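Local coordinates for protein Aac(6')-ib (Escherichia coli, PDB 2BUE) that probably transfers an acetyl group from acetyl-CoA to the 6'-amino group of aminoglycosides such as kanamycin B, which confers resistance to these antibiotics, at residues Tyr96-Ser101 with Pro112-Ile117; Val149-Thr154 with Tyr187-Arg192; Leu43-Ile48 with Leu121-Gln126; Ile117-Ala122 with Thr133-Ala138. The protein carries 2 engineered substitutions. One frame throughout, in Å; residues are numbered along the deposited sequence. Where two conformers were deposited one is given.

Contact 1. Residues Tyr96-Ser101 with Pro112-Ile117. With RIO (ribostamycin), chain C.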
# COMPACT_ATOMS: atom_id res chain seq x y z
N TYR A 96 1.22 -6.66 3.01
CA TYR A 96 2.24 -7.42 3.72
C TYR A 96 1.67 -7.99 5.01
O TYR A 96 0.71 -7.44 5.58
CB TYR A 96 3.54 -6.59 3.97
CG TYR A 96 3.30 -5.32 4.76
CD1 TYR A 96 3.28 -5.36 6.17
CD2 TYR A 96 3.08 -4.09 4.11
CE1 TYR A 96 3.03 -4.21 6.93
CE2 TYR A 96 2.83 -2.91 4.90
CZ TYR A 96 2.80 -3.00 6.28
OH TYR A 96 2.55 -1.90 7.08
N VAL A 97 2.25 -9.12 5.44
CA VAL A 97 1.93 -9.66 6.75
C VAL A 97 2.77 -8.90 7.77
O VAL A 97 4.00 -9.03 7.79
CB VAL A 97 2.22 -11.19 6.81
CG1 VAL A 97 1.92 -11.73 8.24
CG2 VAL A 97 1.37 -11.92 5.75
N ALA A 98 2.12 -8.15 8.65
CA ALA A 98 2.86 -7.29 9.58
C ALA A 98 3.80 -8.09 10.52
O ALA A 98 4.95 -7.72 10.72
CB ALA A 98 1.88 -6.43 10.39
N LEU A 99 3.31 -9.20 11.08
CA LEU A 99 4.12 -10.06 11.94
C LEU A 99 5.37 -10.61 11.21
O LEU A 99 6.41 -10.88 11.85
CB LEU A 99 3.23 -11.18 12.49
CG LEU A 99 3.72 -12.04 13.64
CD1 LEU A 99 3.89 -11.17 14.86
CD2 LEU A 99 2.71 -13.15 13.90
N GLY A 100 5.29 -10.70 9.88
CA GLY A 100 6.36 -11.23 8.97
C GLY A 100 7.31 -10.25 8.29
O GLY A 100 8.03 -10.60 7.33
N SER A 101 7.38 -9.03 8.81
CA SER A 101 8.15 -7.97 8.17
C SER A 101 9.62 -8.01 8.59
O SER A 101 9.97 -8.67 9.56
CB SER A 101 7.51 -6.63 8.51
OG SER A 101 6.15 -6.65 8.10
N PRO A 112 -1.15 -12.62 13.62
CA PRO A 112 -0.68 -12.91 12.26
C PRO A 112 -1.71 -12.54 11.17
O PRO A 112 -1.38 -12.61 9.97
CB PRO A 112 -0.47 -14.44 12.29
CG PRO A 112 -1.48 -14.93 13.23
CD PRO A 112 -1.52 -13.85 14.34
N GLY A 113 -2.92 -12.16 11.59
CA GLY A 113 -4.00 -11.74 10.68
C GLY A 113 -3.91 -10.29 10.23
O GLY A 113 -4.68 -9.84 9.36
N VAL A 114 -3.00 -9.53 10.85
CA VAL A 114 -2.86 -8.12 10.51
C VAL A 114 -2.10 -7.97 9.17
O VAL A 114 -1.04 -8.58 8.97
CB VAL A 114 -2.15 -7.32 11.65
CG1 VAL A 114 -1.96 -5.87 11.23
CG2 VAL A 114 -2.98 -7.41 12.94
N ARG A 115 -2.67 -7.19 8.25
CA ARG A 115 -2.05 -6.93 6.94
C ARG A 115 -1.84 -5.43 6.81
O ARG A 115 -2.71 -4.67 7.22
CB ARG A 115 -2.94 -7.36 5.78
CG ARG A 115 -3.30 -8.83 5.81
CD ARG A 115 -2.14 -9.69 5.28
NE ARG A 115 -2.47 -11.11 5.44
CZ ARG A 115 -2.27 -11.79 6.57
NH1 ARG A 115 -1.75 -11.20 7.65
NH2 ARG A 115 -2.61 -13.07 6.63
N GLY A 116 -0.69 -5.02 6.26
CA GLY A 116 -0.51 -3.60 5.97
C GLY A 116 -0.52 -3.38 4.48
O GLY A 116 -0.35 -4.32 3.69
N ILE A 117 -0.71 -2.13 4.08
CA ILE A 117 -0.71 -1.77 2.66
C ILE A 117 0.13 -0.51 2.41
O ILE A 117 0.28 0.35 3.31
CB ILE A 117 -2.14 -1.56 2.12
CG1 ILE A 117 -2.87 -0.46 2.92
CG2 ILE A 117 -2.94 -2.89 2.21
CD1 ILE A 117 -4.22 -0.01 2.27
O1 RIO C . 8.55 -0.96 -1.09
C1 RIO C . 8.93 -2.34 -1.16
C2 RIO C . 10.10 -2.57 -0.20
O2 RIO C . 10.05 -1.67 0.93
C3 RIO C . 9.34 -2.30 2.01
O3 RIO C . 8.03 -1.71 2.17
C4 RIO C . 7.76 -1.22 3.54
C5 RIO C . 7.20 -2.34 4.46
O4 RIO C . 8.16 -3.38 4.61
C6 RIO C . 6.75 -1.85 5.85
N1 RIO C . 6.08 -2.97 6.56
C7 RIO C . 5.76 -0.67 5.70
C8 RIO C . 6.39 0.47 4.88
N2 RIO C . 5.44 1.61 4.83
C9 RIO C . 6.76 -0.03 3.44
O5 RIO C . 7.47 1.08 2.82
C10 RIO C . 7.14 1.29 1.45
O6 RIO C . 5.99 2.10 1.32
C11 RIO C . 6.15 3.51 1.73
C12 RIO C . 4.83 4.21 1.34
N3 RIO C . 3.78 3.90 2.32
C13 RIO C . 7.36 4.17 1.00
O7 RIO C . 7.56 5.49 1.57
C14 RIO C . 8.63 3.31 1.19
O8 RIO C . 9.81 3.89 0.56
C15 RIO C . 8.39 1.86 0.72
N4 RIO C . 9.55 1.00 0.94
C16 RIO C . 9.31 -3.81 1.67
O9 RIO C . 10.02 -4.47 2.71
C17 RIO C . 10.19 -3.95 0.41
O10 RIO C . 11.56 -4.15 0.85
O HOH W 1 1.85 0.26 5.73
O HOH W 2 0.47 -9.69 11.02
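In Y96, chi1 (58°) sets CG between the backbone N and the carbonyl carbon, and the ring beyond it lies over G116, while in R115 a bend at chi2 (-79°) turns CD back beside the carbonyl O of Y96. G116 CA sits 3.6 Å from the centroid of the Y96 ring as a CH-pi contact, and the lack of a side chain there lets the ring lie directly on the backbone. Over the opposite face of the ring, toward its rim, comes the amine N1 of ribostamycin, 3.3 Å from Y96 CZ. The ring of W106, nearly parallel, also meets Y96. Y96 OH is 2.6 Å from a hydrogen-bonded water that also lies within bonding distance of I117 O, and Q153 is the protein partner of the hydroxyl. The two segments are the end of strand 88-97 and the start of strand 114-121, antiparallel neighbours in the central sheet of the GNAT fold: Y96 and G116 form a hydrogen-bonded pair, V97 and R115 a non-hydrogen-bonded one. On the face carrying V97 and R115, V97 CG2 lies over one face of the guanidinium, 3.7 Å from R115 CZ. R115 NH1 makes an almost straight bond of 2.7 Å to P112 O, in the guanidinium plane, and a second to V114 O. A98 N reaches V114 O from the opposite face of that carbonyl at 3.2 Å, and a water bridges V114 O to L99 N. Farther out, L99 CD2 packs against P112 CB at 3.8 Å.

Contact 2. Residues Val149-Thr154 with Tyr187-Arg192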
# COMPACT_ATOMS: atom_id res chain seq x y z
N VAL A 149 -7.67 -12.69 7.62
CA VAL A 149 -7.24 -11.29 7.85
C VAL A 149 -8.16 -10.62 8.87
O VAL A 149 -9.39 -10.68 8.74
CB VAL A 149 -7.23 -10.53 6.52
CG1 VAL A 149 -7.03 -9.02 6.80
CG2 VAL A 149 -6.15 -11.09 5.59
N THR A 150 -7.58 -9.97 9.87
CA THR A 150 -8.35 -9.43 11.01
C THR A 150 -8.45 -7.91 11.01
O THR A 150 -9.43 -7.32 11.50
CB THR A 150 -7.68 -9.83 12.33
OG1 THR A 150 -6.29 -9.48 12.28
CG2 THR A 150 -7.83 -11.36 12.55
N LYS A 151 -7.44 -7.28 10.43
CA LYS A 151 -7.30 -5.82 10.51
C LYS A 151 -6.30 -5.39 9.46
O LYS A 151 -5.35 -6.13 9.19
CB LYS A 151 -6.73 -5.47 11.90
CG LYS A 151 -6.56 -3.96 12.12
CD LYS A 151 -6.25 -3.69 13.59
CE LYS A 151 -4.82 -4.06 13.96
NZ LYS A 151 -4.56 -3.98 15.46
N ILE A 152 -6.56 -4.24 8.82
CA ILE A 152 -5.57 -3.70 7.89
C ILE A 152 -4.97 -2.46 8.52
O ILE A 152 -5.66 -1.72 9.21
CB ILE A 152 -6.18 -3.41 6.51
CG1 ILE A 152 -6.92 -4.65 6.00
CG2 ILE A 152 -5.09 -2.98 5.52
CD1 ILE A 152 -7.83 -4.37 4.83
N GLN A 153 -3.66 -2.30 8.32
CA GLN A 153 -2.95 -1.12 8.83
C GLN A 153 -2.28 -0.38 7.69
O GLN A 153 -2.02 -0.95 6.60
CB GLN A 153 -1.89 -1.50 9.87
CG GLN A 153 -0.72 -2.30 9.24
CD GLN A 153 0.36 -2.67 10.24
OE1 GLN A 153 0.08 -3.04 11.39
NE2 GLN A 153 1.60 -2.62 9.79
N THR A 154 -1.99 0.89 7.92
CA THR A 154 -1.08 1.62 7.02
C THR A 154 -0.33 2.66 7.86
O THR A 154 -0.74 2.93 8.99
CB THR A 154 -1.81 2.25 5.83
OG1 THR A 154 -0.84 2.67 4.84
CG2 THR A 154 -2.69 3.40 6.27
N TYR A 187 0.20 5.76 12.50
CA TYR A 187 -0.36 4.41 12.43
C TYR A 187 -1.88 4.52 12.25
O TYR A 187 -2.58 5.16 13.04
CB TYR A 187 -0.03 3.67 13.71
CG TYR A 187 -0.35 2.21 13.60
CD1 TYR A 187 0.33 1.39 12.67
CD2 TYR A 187 -1.31 1.65 14.43
CE1 TYR A 187 0.04 0.01 12.58
CE2 TYR A 187 -1.63 0.27 14.33
CZ TYR A 187 -0.96 -0.52 13.41
OH TYR A 187 -1.31 -1.86 13.31
N MET A 188 -2.39 3.89 11.19
CA MET A 188 -3.82 3.93 10.87
C MET A 188 -4.34 2.52 10.68
O MET A 188 -3.64 1.68 10.12
CB MET A 188 -4.04 4.71 9.57
CG MET A 188 -3.50 6.17 9.66
SD MET A 188 -3.83 7.10 8.17
CE MET A 188 -5.60 7.34 8.23
N VAL A 189 -5.57 2.27 11.10
CA VAL A 189 -6.13 0.91 11.00
C VAL A 189 -7.59 0.92 10.56
O VAL A 189 -8.33 1.90 10.74
CB VAL A 189 -5.97 0.10 12.33
CG1 VAL A 189 -4.53 0.04 12.82
CG2 VAL A 189 -6.92 0.60 13.42
N GLN A 190 -8.00 -0.22 10.00
CA GLN A 190 -9.39 -0.51 9.69
C GLN A 190 -9.62 -1.98 10.07
O GLN A 190 -8.99 -2.87 9.51
CB GLN A 190 -9.63 -0.31 8.19
CG GLN A 190 -11.08 -0.43 7.81
CD GLN A 190 -11.38 -0.05 6.38
OE1 GLN A 190 -10.53 0.49 5.62
NE2 GLN A 190 -12.62 -0.30 5.99
N THR A 191 -10.50 -2.24 11.05
CA THR A 191 -10.75 -3.61 11.51
C THR A 191 -11.79 -4.29 10.63
O THR A 191 -12.58 -3.63 9.96
CB THR A 191 -11.29 -3.64 12.96
OG1 THR A 191 -12.57 -2.99 12.99
CG2 THR A 191 -10.29 -2.95 13.94
N ARG A 192 -11.83 -5.63 10.68
CA ARG A 192 -12.84 -6.35 9.93
C ARG A 192 -14.22 -5.94 10.41
O ARG A 192 -15.10 -5.77 9.60
CB ARG A 192 -12.66 -7.86 10.06
CG ARG A 192 -13.73 -8.63 9.29
CD ARG A 192 -13.53 -10.13 9.39
NE ARG A 192 -12.36 -10.59 8.63
CZ ARG A 192 -12.35 -10.81 7.31
NH1 ARG A 192 -13.45 -10.60 6.58
NH2 ARG A 192 -11.21 -11.20 6.72
O HOH W 3 -1.67 -3.96 15.32
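R192 takes hold of V149 O side-on, with NE at 3.0 Å from V149 O and NH2 at 2.8 Å, so one carbonyl oxygen receives two N-H groups. NE approaches nearly along the C=O axis, whereas NH2 lies in the carbonyl plane on a lone pair. The guanidinium also serves F144 O through NH1, and the backbone N of R192 donates to T150 O. This grip closes one end of an antiparallel ladder between strands 151-154 and 183-191 in the GNAT sheet. I152 and Q190 exchange both backbone bonds, as do T154 and M188, so the N-H and the C=O of all four residues are satisfied across the pairs. At the other end, Y187 OH donates to Q153 OE1 at 2.6 Å, from above the amide plane, with the amide and ring planes 87° apart. Q153 NE2 is hydrogen-bonded to Y96 OH, so both ends of this buried amide are used. A water accepts from K151 NZ and donates to Y187 OH, while the K151 chain packs its CD on V189 CB, 4.0 Å away. T154 OG1 bonds to I117 O, and T191 OG1 caps A194 N at the start of helix 192-197.

Contact 3. Residues Leu43-Ile48 with Leu121-Gln126. With COA (coenzyme A), chain B.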
# COMPACT_ATOMS: atom_id res chain seq x y z
N LEU A 43 8.73 4.73 -10.31
CA LEU A 43 9.43 5.05 -9.07
C LEU A 43 10.41 6.23 -9.22
O LEU A 43 10.92 6.75 -8.23
CB LEU A 43 10.13 3.81 -8.47
CG LEU A 43 9.17 2.73 -7.96
CD1 LEU A 43 10.00 1.53 -7.55
CD2 LEU A 43 8.33 3.25 -6.77
N ASN A 44 10.66 6.62 -10.46
CA ASN A 44 11.50 7.78 -10.75
C ASN A 44 10.73 9.02 -11.21
O ASN A 44 11.34 10.03 -11.64
CB ASN A 44 12.59 7.37 -11.75
CG ASN A 44 13.69 6.55 -11.07
OD1 ASN A 44 14.58 7.11 -10.42
ND2 ASN A 44 13.63 5.24 -11.23
N ARG A 45 9.41 8.96 -11.15
CA ARG A 45 8.60 10.16 -11.42
C ARG A 45 8.61 11.05 -10.18
O ARG A 45 8.51 10.56 -9.06
CB ARG A 45 7.19 9.78 -11.86
CG ARG A 45 7.20 9.00 -13.17
CD ARG A 45 5.82 8.70 -13.65
NE ARG A 45 5.89 8.12 -15.00
CZ ARG A 45 4.87 7.54 -15.62
NH1 ARG A 45 3.68 7.44 -15.03
NH2 ARG A 45 5.05 7.05 -16.83
N SER A 46 8.75 12.37 -10.39
CA SER A 46 8.93 13.29 -9.27
C SER A 46 7.82 13.21 -8.20
O SER A 46 8.12 13.29 -7.00
CB SER A 46 9.10 14.73 -9.77
OG SER A 46 7.97 15.14 -10.51
N HIS A 47 6.56 13.05 -8.62
CA HIS A 47 5.46 13.00 -7.62
C HIS A 47 5.50 11.77 -6.72
O HIS A 47 4.87 11.73 -5.66
CB HIS A 47 4.09 13.13 -8.29
CG HIS A 47 3.65 11.91 -9.03
ND1 HIS A 47 4.07 11.62 -10.31
CD2 HIS A 47 2.79 10.92 -8.68
CE1 HIS A 47 3.50 10.50 -10.71
NE2 HIS A 47 2.72 10.05 -9.74
N ILE A 48 6.23 10.75 -7.17
CA ILE A 48 6.38 9.50 -6.44
C ILE A 48 7.65 9.53 -5.57
O ILE A 48 7.65 9.17 -4.39
CB ILE A 48 6.37 8.29 -7.43
CG1 ILE A 48 4.95 8.15 -8.02
CG2 ILE A 48 6.77 6.99 -6.71
CD1 ILE A 48 4.82 7.30 -9.27
N LEU A 121 -0.09 6.11 -7.08
CA LEU A 121 -0.67 6.34 -8.40
C LEU A 121 0.43 6.77 -9.37
O LEU A 121 1.20 7.70 -9.10
CB LEU A 121 -1.76 7.43 -8.33
CG LEU A 121 -3.05 7.06 -7.60
CD1 LEU A 121 -4.03 8.27 -7.63
CD2 LEU A 121 -3.67 5.80 -8.22
N ALA A 122 0.45 6.12 -10.52
CA ALA A 122 1.51 6.29 -11.52
C ALA A 122 1.58 7.69 -12.16
O ALA A 122 2.67 8.16 -12.47
CB ALA A 122 1.34 5.24 -12.61
N ASN A 123 0.42 8.33 -12.35
CA ASN A 123 0.31 9.51 -13.22
C ASN A 123 -0.01 10.79 -12.45
O ASN A 123 -1.04 10.89 -11.79
CB ASN A 123 -0.76 9.26 -14.29
CG ASN A 123 -0.40 8.10 -15.22
OD1 ASN A 123 0.72 8.03 -15.74
ND2 ASN A 123 -1.31 7.18 -15.40
N ALA A 124 0.89 11.77 -12.54
CA ALA A 124 0.70 13.04 -11.84
C ALA A 124 -0.66 13.64 -12.15
O ALA A 124 -1.32 14.22 -11.28
CB ALA A 124 1.81 14.02 -12.21
N SER A 125 -1.09 13.48 -13.40
CA SER A 125 -2.35 14.06 -13.88
C SER A 125 -3.60 13.48 -13.21
O SER A 125 -4.68 14.08 -13.26
CB SER A 125 -2.46 13.93 -15.41
OG SER A 125 -2.62 12.58 -15.81
N GLN A 126 -3.43 12.31 -12.58
CA GLN A 126 -4.56 11.59 -11.99
C GLN A 126 -4.64 11.69 -10.47
O GLN A 126 -5.45 11.00 -9.87
CB GLN A 126 -4.54 10.11 -12.44
CG GLN A 126 -4.79 9.89 -13.94
CD GLN A 126 -4.71 8.43 -14.38
OE1 GLN A 126 -3.77 7.71 -14.05
NE2 GLN A 126 -5.72 7.99 -15.13
N1A COA B . -2.70 18.10 1.62
C2A COA B . -3.70 17.67 2.39
N3A COA B . -4.78 17.11 1.86
C4A COA B . -4.87 16.96 0.53
C5A COA B . -3.85 17.40 -0.30
C6A COA B . -2.73 17.98 0.28
N6A COA B . -1.73 18.41 -0.50
N7A COA B . -4.19 17.14 -1.56
C8A COA B . -5.39 16.56 -1.54
N9A COA B . -5.80 16.47 -0.27
C1B COA B . -7.05 15.87 0.19
C2B COA B . -7.99 15.91 -0.99
O2B COA B . -8.77 17.10 -0.91
C3B COA B . -8.81 14.63 -0.77
O3B COA B . -9.73 14.84 0.30
P3B COA B . -11.22 15.36 0.01
O7A COA B . -11.97 15.19 1.43
O8A COA B . -11.89 14.31 -1.00
O9A COA B . -11.23 16.76 -0.50
C4B COA B . -7.74 13.65 -0.26
O4B COA B . -6.71 14.46 0.37
C5B COA B . -7.09 12.65 -1.22
O5B COA B . -8.03 11.68 -1.72
P1A COA B . -7.82 11.13 -3.24
O1A COA B . -8.53 9.81 -3.40
O2A COA B . -8.05 12.17 -4.27
O3A COA B . -6.25 10.83 -3.18
P2A COA B . -5.36 10.46 -4.49
O4A COA B . -6.25 9.95 -5.56
O5A COA B . -4.38 11.55 -4.78
O6A COA B . -4.53 9.21 -3.88
CBP COA B . -2.30 8.77 -3.01
CCP COA B . -3.70 9.34 -2.69
CDP COA B . -1.42 8.96 -1.76
CEP COA B . -2.45 7.26 -3.35
CAP COA B . -1.70 9.54 -4.23
OAP COA B . -1.83 10.96 -4.05
C9P COA B . -0.23 9.15 -4.52
O9P COA B . 0.03 8.05 -5.02
N8P COA B . 0.70 10.08 -4.21
C7P COA B . 2.15 9.87 -4.42
C6P COA B . 2.66 8.61 -3.67
C5P COA B . 2.19 8.52 -2.19
O5P COA B . 2.12 9.52 -1.48
N4P COA B . 1.90 7.29 -1.76
C3P COA B . 1.42 7.06 -0.38
C2P COA B . 2.55 6.88 0.64
S1P COA B . 1.91 6.44 2.32
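H47 presents the edge of its imidazole to the end of strand 114-121 and the loop that follows: NE2 donates to L121 O at 2.9 Å, with that oxygen almost in the ring plane. The two faces of the ring are covered differently. I48 CG1, from its own helix, lies over one face toward the rim, and A124 CA lies over the centre of the other. A124 CB adds an off-centre CH-pi contact, 3.8 Å from H47 ND1. Beside H47, R45 extends from CG to NE and reaches A122 O with NH1 at 2.8 Å. The oxygen is in the guanidinium plane, but the donor stands well above the plane of the A122 carbonyl. R45 and N123 lie side by side, their guanidinium and amide planes 32° apart, and a weak bond joins NH1 to N123 OD1. N123 ND2 is turned to Q126 OE1, at 2.9 Å. R45 NH2 has a salt bridge to E41, so the cation has an acidic partner besides the two oxygens of the loop. L121 N, meanwhile, donates to O9P of coenzyme A at 2.8 Å. The loop end of the strand thus offers L121 O and A122 O to H47 and R45, while L121 N holds the pantetheine arm of the cofactor, consistent with R45 and H47 helping to hold the loop that borders the coenzyme A site.

Contact 4. Residues Ile117-Ala122 with Thr133-Ala138. With RIO (ribostamycin), chain C.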
# COMPACT_ATOMS: atom_id res chain seq x y z
N ILE A 117 -0.71 -2.13 4.08
CA ILE A 117 -0.71 -1.77 2.66
C ILE A 117 0.13 -0.51 2.41
O ILE A 117 0.28 0.35 3.31
CB ILE A 117 -2.14 -1.56 2.12
CG1 ILE A 117 -2.87 -0.46 2.92
CG2 ILE A 117 -2.94 -2.89 2.21
CD1 ILE A 117 -4.22 -0.01 2.27
N ASP A 118 0.62 -0.42 1.18
CA ASP A 118 1.30 0.80 0.67
C ASP A 118 0.88 0.90 -0.79
O ASP A 118 0.63 -0.11 -1.43
CB ASP A 118 2.81 0.65 0.74
CG ASP A 118 3.32 0.34 2.13
OD1 ASP A 118 3.35 1.25 2.98
OD2 ASP A 118 3.68 -0.83 2.36
N GLN A 119 0.78 2.12 -1.31
CA GLN A 119 0.38 2.25 -2.71
C GLN A 119 0.74 3.62 -3.28
O GLN A 119 1.06 4.57 -2.55
CB GLN A 119 -1.12 1.95 -2.91
CG GLN A 119 -2.06 3.05 -2.51
CD GLN A 119 -2.07 3.32 -1.05
OE1 GLN A 119 -2.12 2.39 -0.22
NE2 GLN A 119 -2.07 4.61 -0.69
N LEU A 120 0.73 3.66 -4.60
CA LEU A 120 1.05 4.89 -5.33
C LEU A 120 0.25 4.90 -6.64
O LEU A 120 -0.03 3.85 -7.23
CB LEU A 120 2.55 4.99 -5.60
CG LEU A 120 3.17 3.90 -6.51
CD1 LEU A 120 3.13 4.33 -7.99
CD2 LEU A 120 4.59 3.56 -6.08
N LEU A 121 -0.09 6.11 -7.08
CA LEU A 121 -0.67 6.34 -8.40
C LEU A 121 0.43 6.77 -9.37
O LEU A 121 1.20 7.70 -9.10
CB LEU A 121 -1.76 7.43 -8.33
CG LEU A 121 -3.05 7.06 -7.60
CD1 LEU A 121 -4.03 8.27 -7.63
CD2 LEU A 121 -3.67 5.80 -8.22
N ALA A 122 0.45 6.12 -10.52
CA ALA A 122 1.51 6.29 -11.52
C ALA A 122 1.58 7.69 -12.16
O ALA A 122 2.67 8.16 -12.47
CB ALA A 122 1.34 5.24 -12.61
N THR A 133 -8.37 6.79 -3.36
CA THR A 133 -9.40 6.26 -2.46
C THR A 133 -10.03 4.97 -3.05
O THR A 133 -10.18 3.97 -2.34
CB THR A 133 -10.47 7.34 -2.13
OG1 THR A 133 -9.82 8.44 -1.47
CG2 THR A 133 -11.53 6.80 -1.19
N LYS A 134 -10.38 4.99 -4.33
CA LYS A 134 -10.88 3.77 -5.01
C LYS A 134 -9.90 2.59 -4.92
O LYS A 134 -10.30 1.46 -4.64
CB LYS A 134 -11.19 4.08 -6.47
CG LYS A 134 -12.45 4.86 -6.63
CD LYS A 134 -12.62 5.34 -8.05
CE LYS A 134 -13.84 6.22 -8.17
NZ LYS A 134 -15.06 5.38 -8.32
N LEU A 135 -8.63 2.88 -5.19
CA LEU A 135 -7.58 1.87 -5.14
C LEU A 135 -7.51 1.28 -3.72
O LEU A 135 -7.54 0.04 -3.54
CB LEU A 135 -6.24 2.49 -5.57
CG LEU A 135 -5.03 1.57 -5.75
CD1 LEU A 135 -3.94 2.35 -6.47
CD2 LEU A 135 -4.52 1.03 -4.40
N VAL A 136 -7.43 2.15 -2.71
CA VAL A 136 -7.35 1.68 -1.32
C VAL A 136 -8.60 0.85 -0.95
O VAL A 136 -8.46 -0.25 -0.40
CB VAL A 136 -7.06 2.83 -0.35
CG1 VAL A 136 -7.05 2.31 1.09
CG2 VAL A 136 -5.67 3.43 -0.72
N ARG A 137 -9.78 1.32 -1.31
CA ARG A 137 -11.01 0.55 -1.04
C ARG A 137 -10.95 -0.85 -1.67
O ARG A 137 -11.33 -1.84 -1.06
CB ARG A 137 -12.24 1.33 -1.49
CG ARG A 137 -12.53 2.55 -0.62
CD ARG A 137 -13.75 3.30 -1.11
NE ARG A 137 -14.06 4.42 -0.22
CZ ARG A 137 -14.81 5.46 -0.56
NH1 ARG A 137 -15.34 5.54 -1.77
NH2 ARG A 137 -15.02 6.43 0.31
N ALA A 138 -10.45 -0.92 -2.91
CA ALA A 138 -10.34 -2.21 -3.62
C ALA A 138 -9.35 -3.15 -2.92
O ALA A 138 -9.61 -4.37 -2.79
CB ALA A 138 -9.94 -1.97 -5.08
O1 RIO C . 8.55 -0.96 -1.09
C1 RIO C . 8.93 -2.34 -1.16
C2 RIO C . 10.10 -2.57 -0.20
O2 RIO C . 10.05 -1.67 0.93
C3 RIO C . 9.34 -2.30 2.01
O3 RIO C . 8.03 -1.71 2.17
C4 RIO C . 7.76 -1.22 3.54
C5 RIO C . 7.20 -2.34 4.46
O4 RIO C . 8.16 -3.38 4.61
C6 RIO C . 6.75 -1.85 5.85
N1 RIO C . 6.08 -2.97 6.56
C7 RIO C . 5.76 -0.67 5.70
C8 RIO C . 6.39 0.47 4.88
N2 RIO C . 5.44 1.61 4.83
C9 RIO C . 6.76 -0.03 3.44
O5 RIO C . 7.47 1.08 2.82
C10 RIO C . 7.14 1.29 1.45
O6 RIO C . 5.99 2.10 1.32
C11 RIO C . 6.15 3.51 1.73
C12 RIO C . 4.83 4.21 1.34
N3 RIO C . 3.78 3.90 2.32
C13 RIO C . 7.36 4.17 1.00
O7 RIO C . 7.56 5.49 1.57
C14 RIO C . 8.63 3.31 1.19
O8 RIO C . 9.81 3.89 0.56
C15 RIO C . 8.39 1.86 0.72
N4 RIO C . 9.55 1.00 0.94
C16 RIO C . 9.31 -3.81 1.67
O9 RIO C . 10.02 -4.47 2.71
C17 RIO C . 10.19 -3.95 0.41
O10 RIO C . 11.56 -4.15 0.85
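V136 and L135 of helix 131-144 pack on I117, Q119 and L121 of strand 114-121, the first two elements of a beta-alpha-beta unit completed by strand 151-154 in the GNAT fold. The contact is buried and made mainly by apolar atoms. V136 crosses Q119 at about a right angle, with CG2 3.6 Å from Q119 CD, and its CG1 meets I117 CD1 at 3.8 Å. In the modelled conformer of L135, one of two, this side chain and Q119 slide past each other in opposite directions, L135 CD2 coming to 3.7 Å from Q119 CG, and L135 CD1 lies 3.9 Å from L121 CD2. The Q119 chain is bent at chi2 (-67°), which turns CD toward V136. The amide is not left to the apolar surroundings, since OE1 bonds to Y167 OH of helix 161-169. The cofactor is met from both elements: Q119 O of the strand accepts from N4P of coenzyme A, and the side-chain OG1 of T133 on the helix bonds to O1A. D118, between I117 and Q119, has its side chain turned away from the helix and into the aminoglycoside pocket. Its OD2 bonds to Q94 NE2, which also bonds ribostamycin and probably helps to hold the carboxylate. Two ribostamycin amines converge on its other oxygen, with N2 and N3 each 2.8 Å from D118 OD1.

How the contacts relate
Contacts 1, 2 and 4 are built on one mixed sheet, and strand 114-121 runs through contacts 1, 4 and 3 from its first residues to the loop beyond it. Contact 1 shares I117 with contact 4, which shares L121 and A122 with contact 3. Centres of contacts 3 and 4 lie about 13 Å apart, those of 1 and 2 about 10 Å, and those of 1 and 3 about 26 Å, on opposite sides of the chain's centre. In the chain, contact 1 is nested in the loop closed by contact 3, contact 4 opens where contact 1 closes, and contact 2 comes last. One strand thus spans from the ribostamycin pocket to the coenzyme A site.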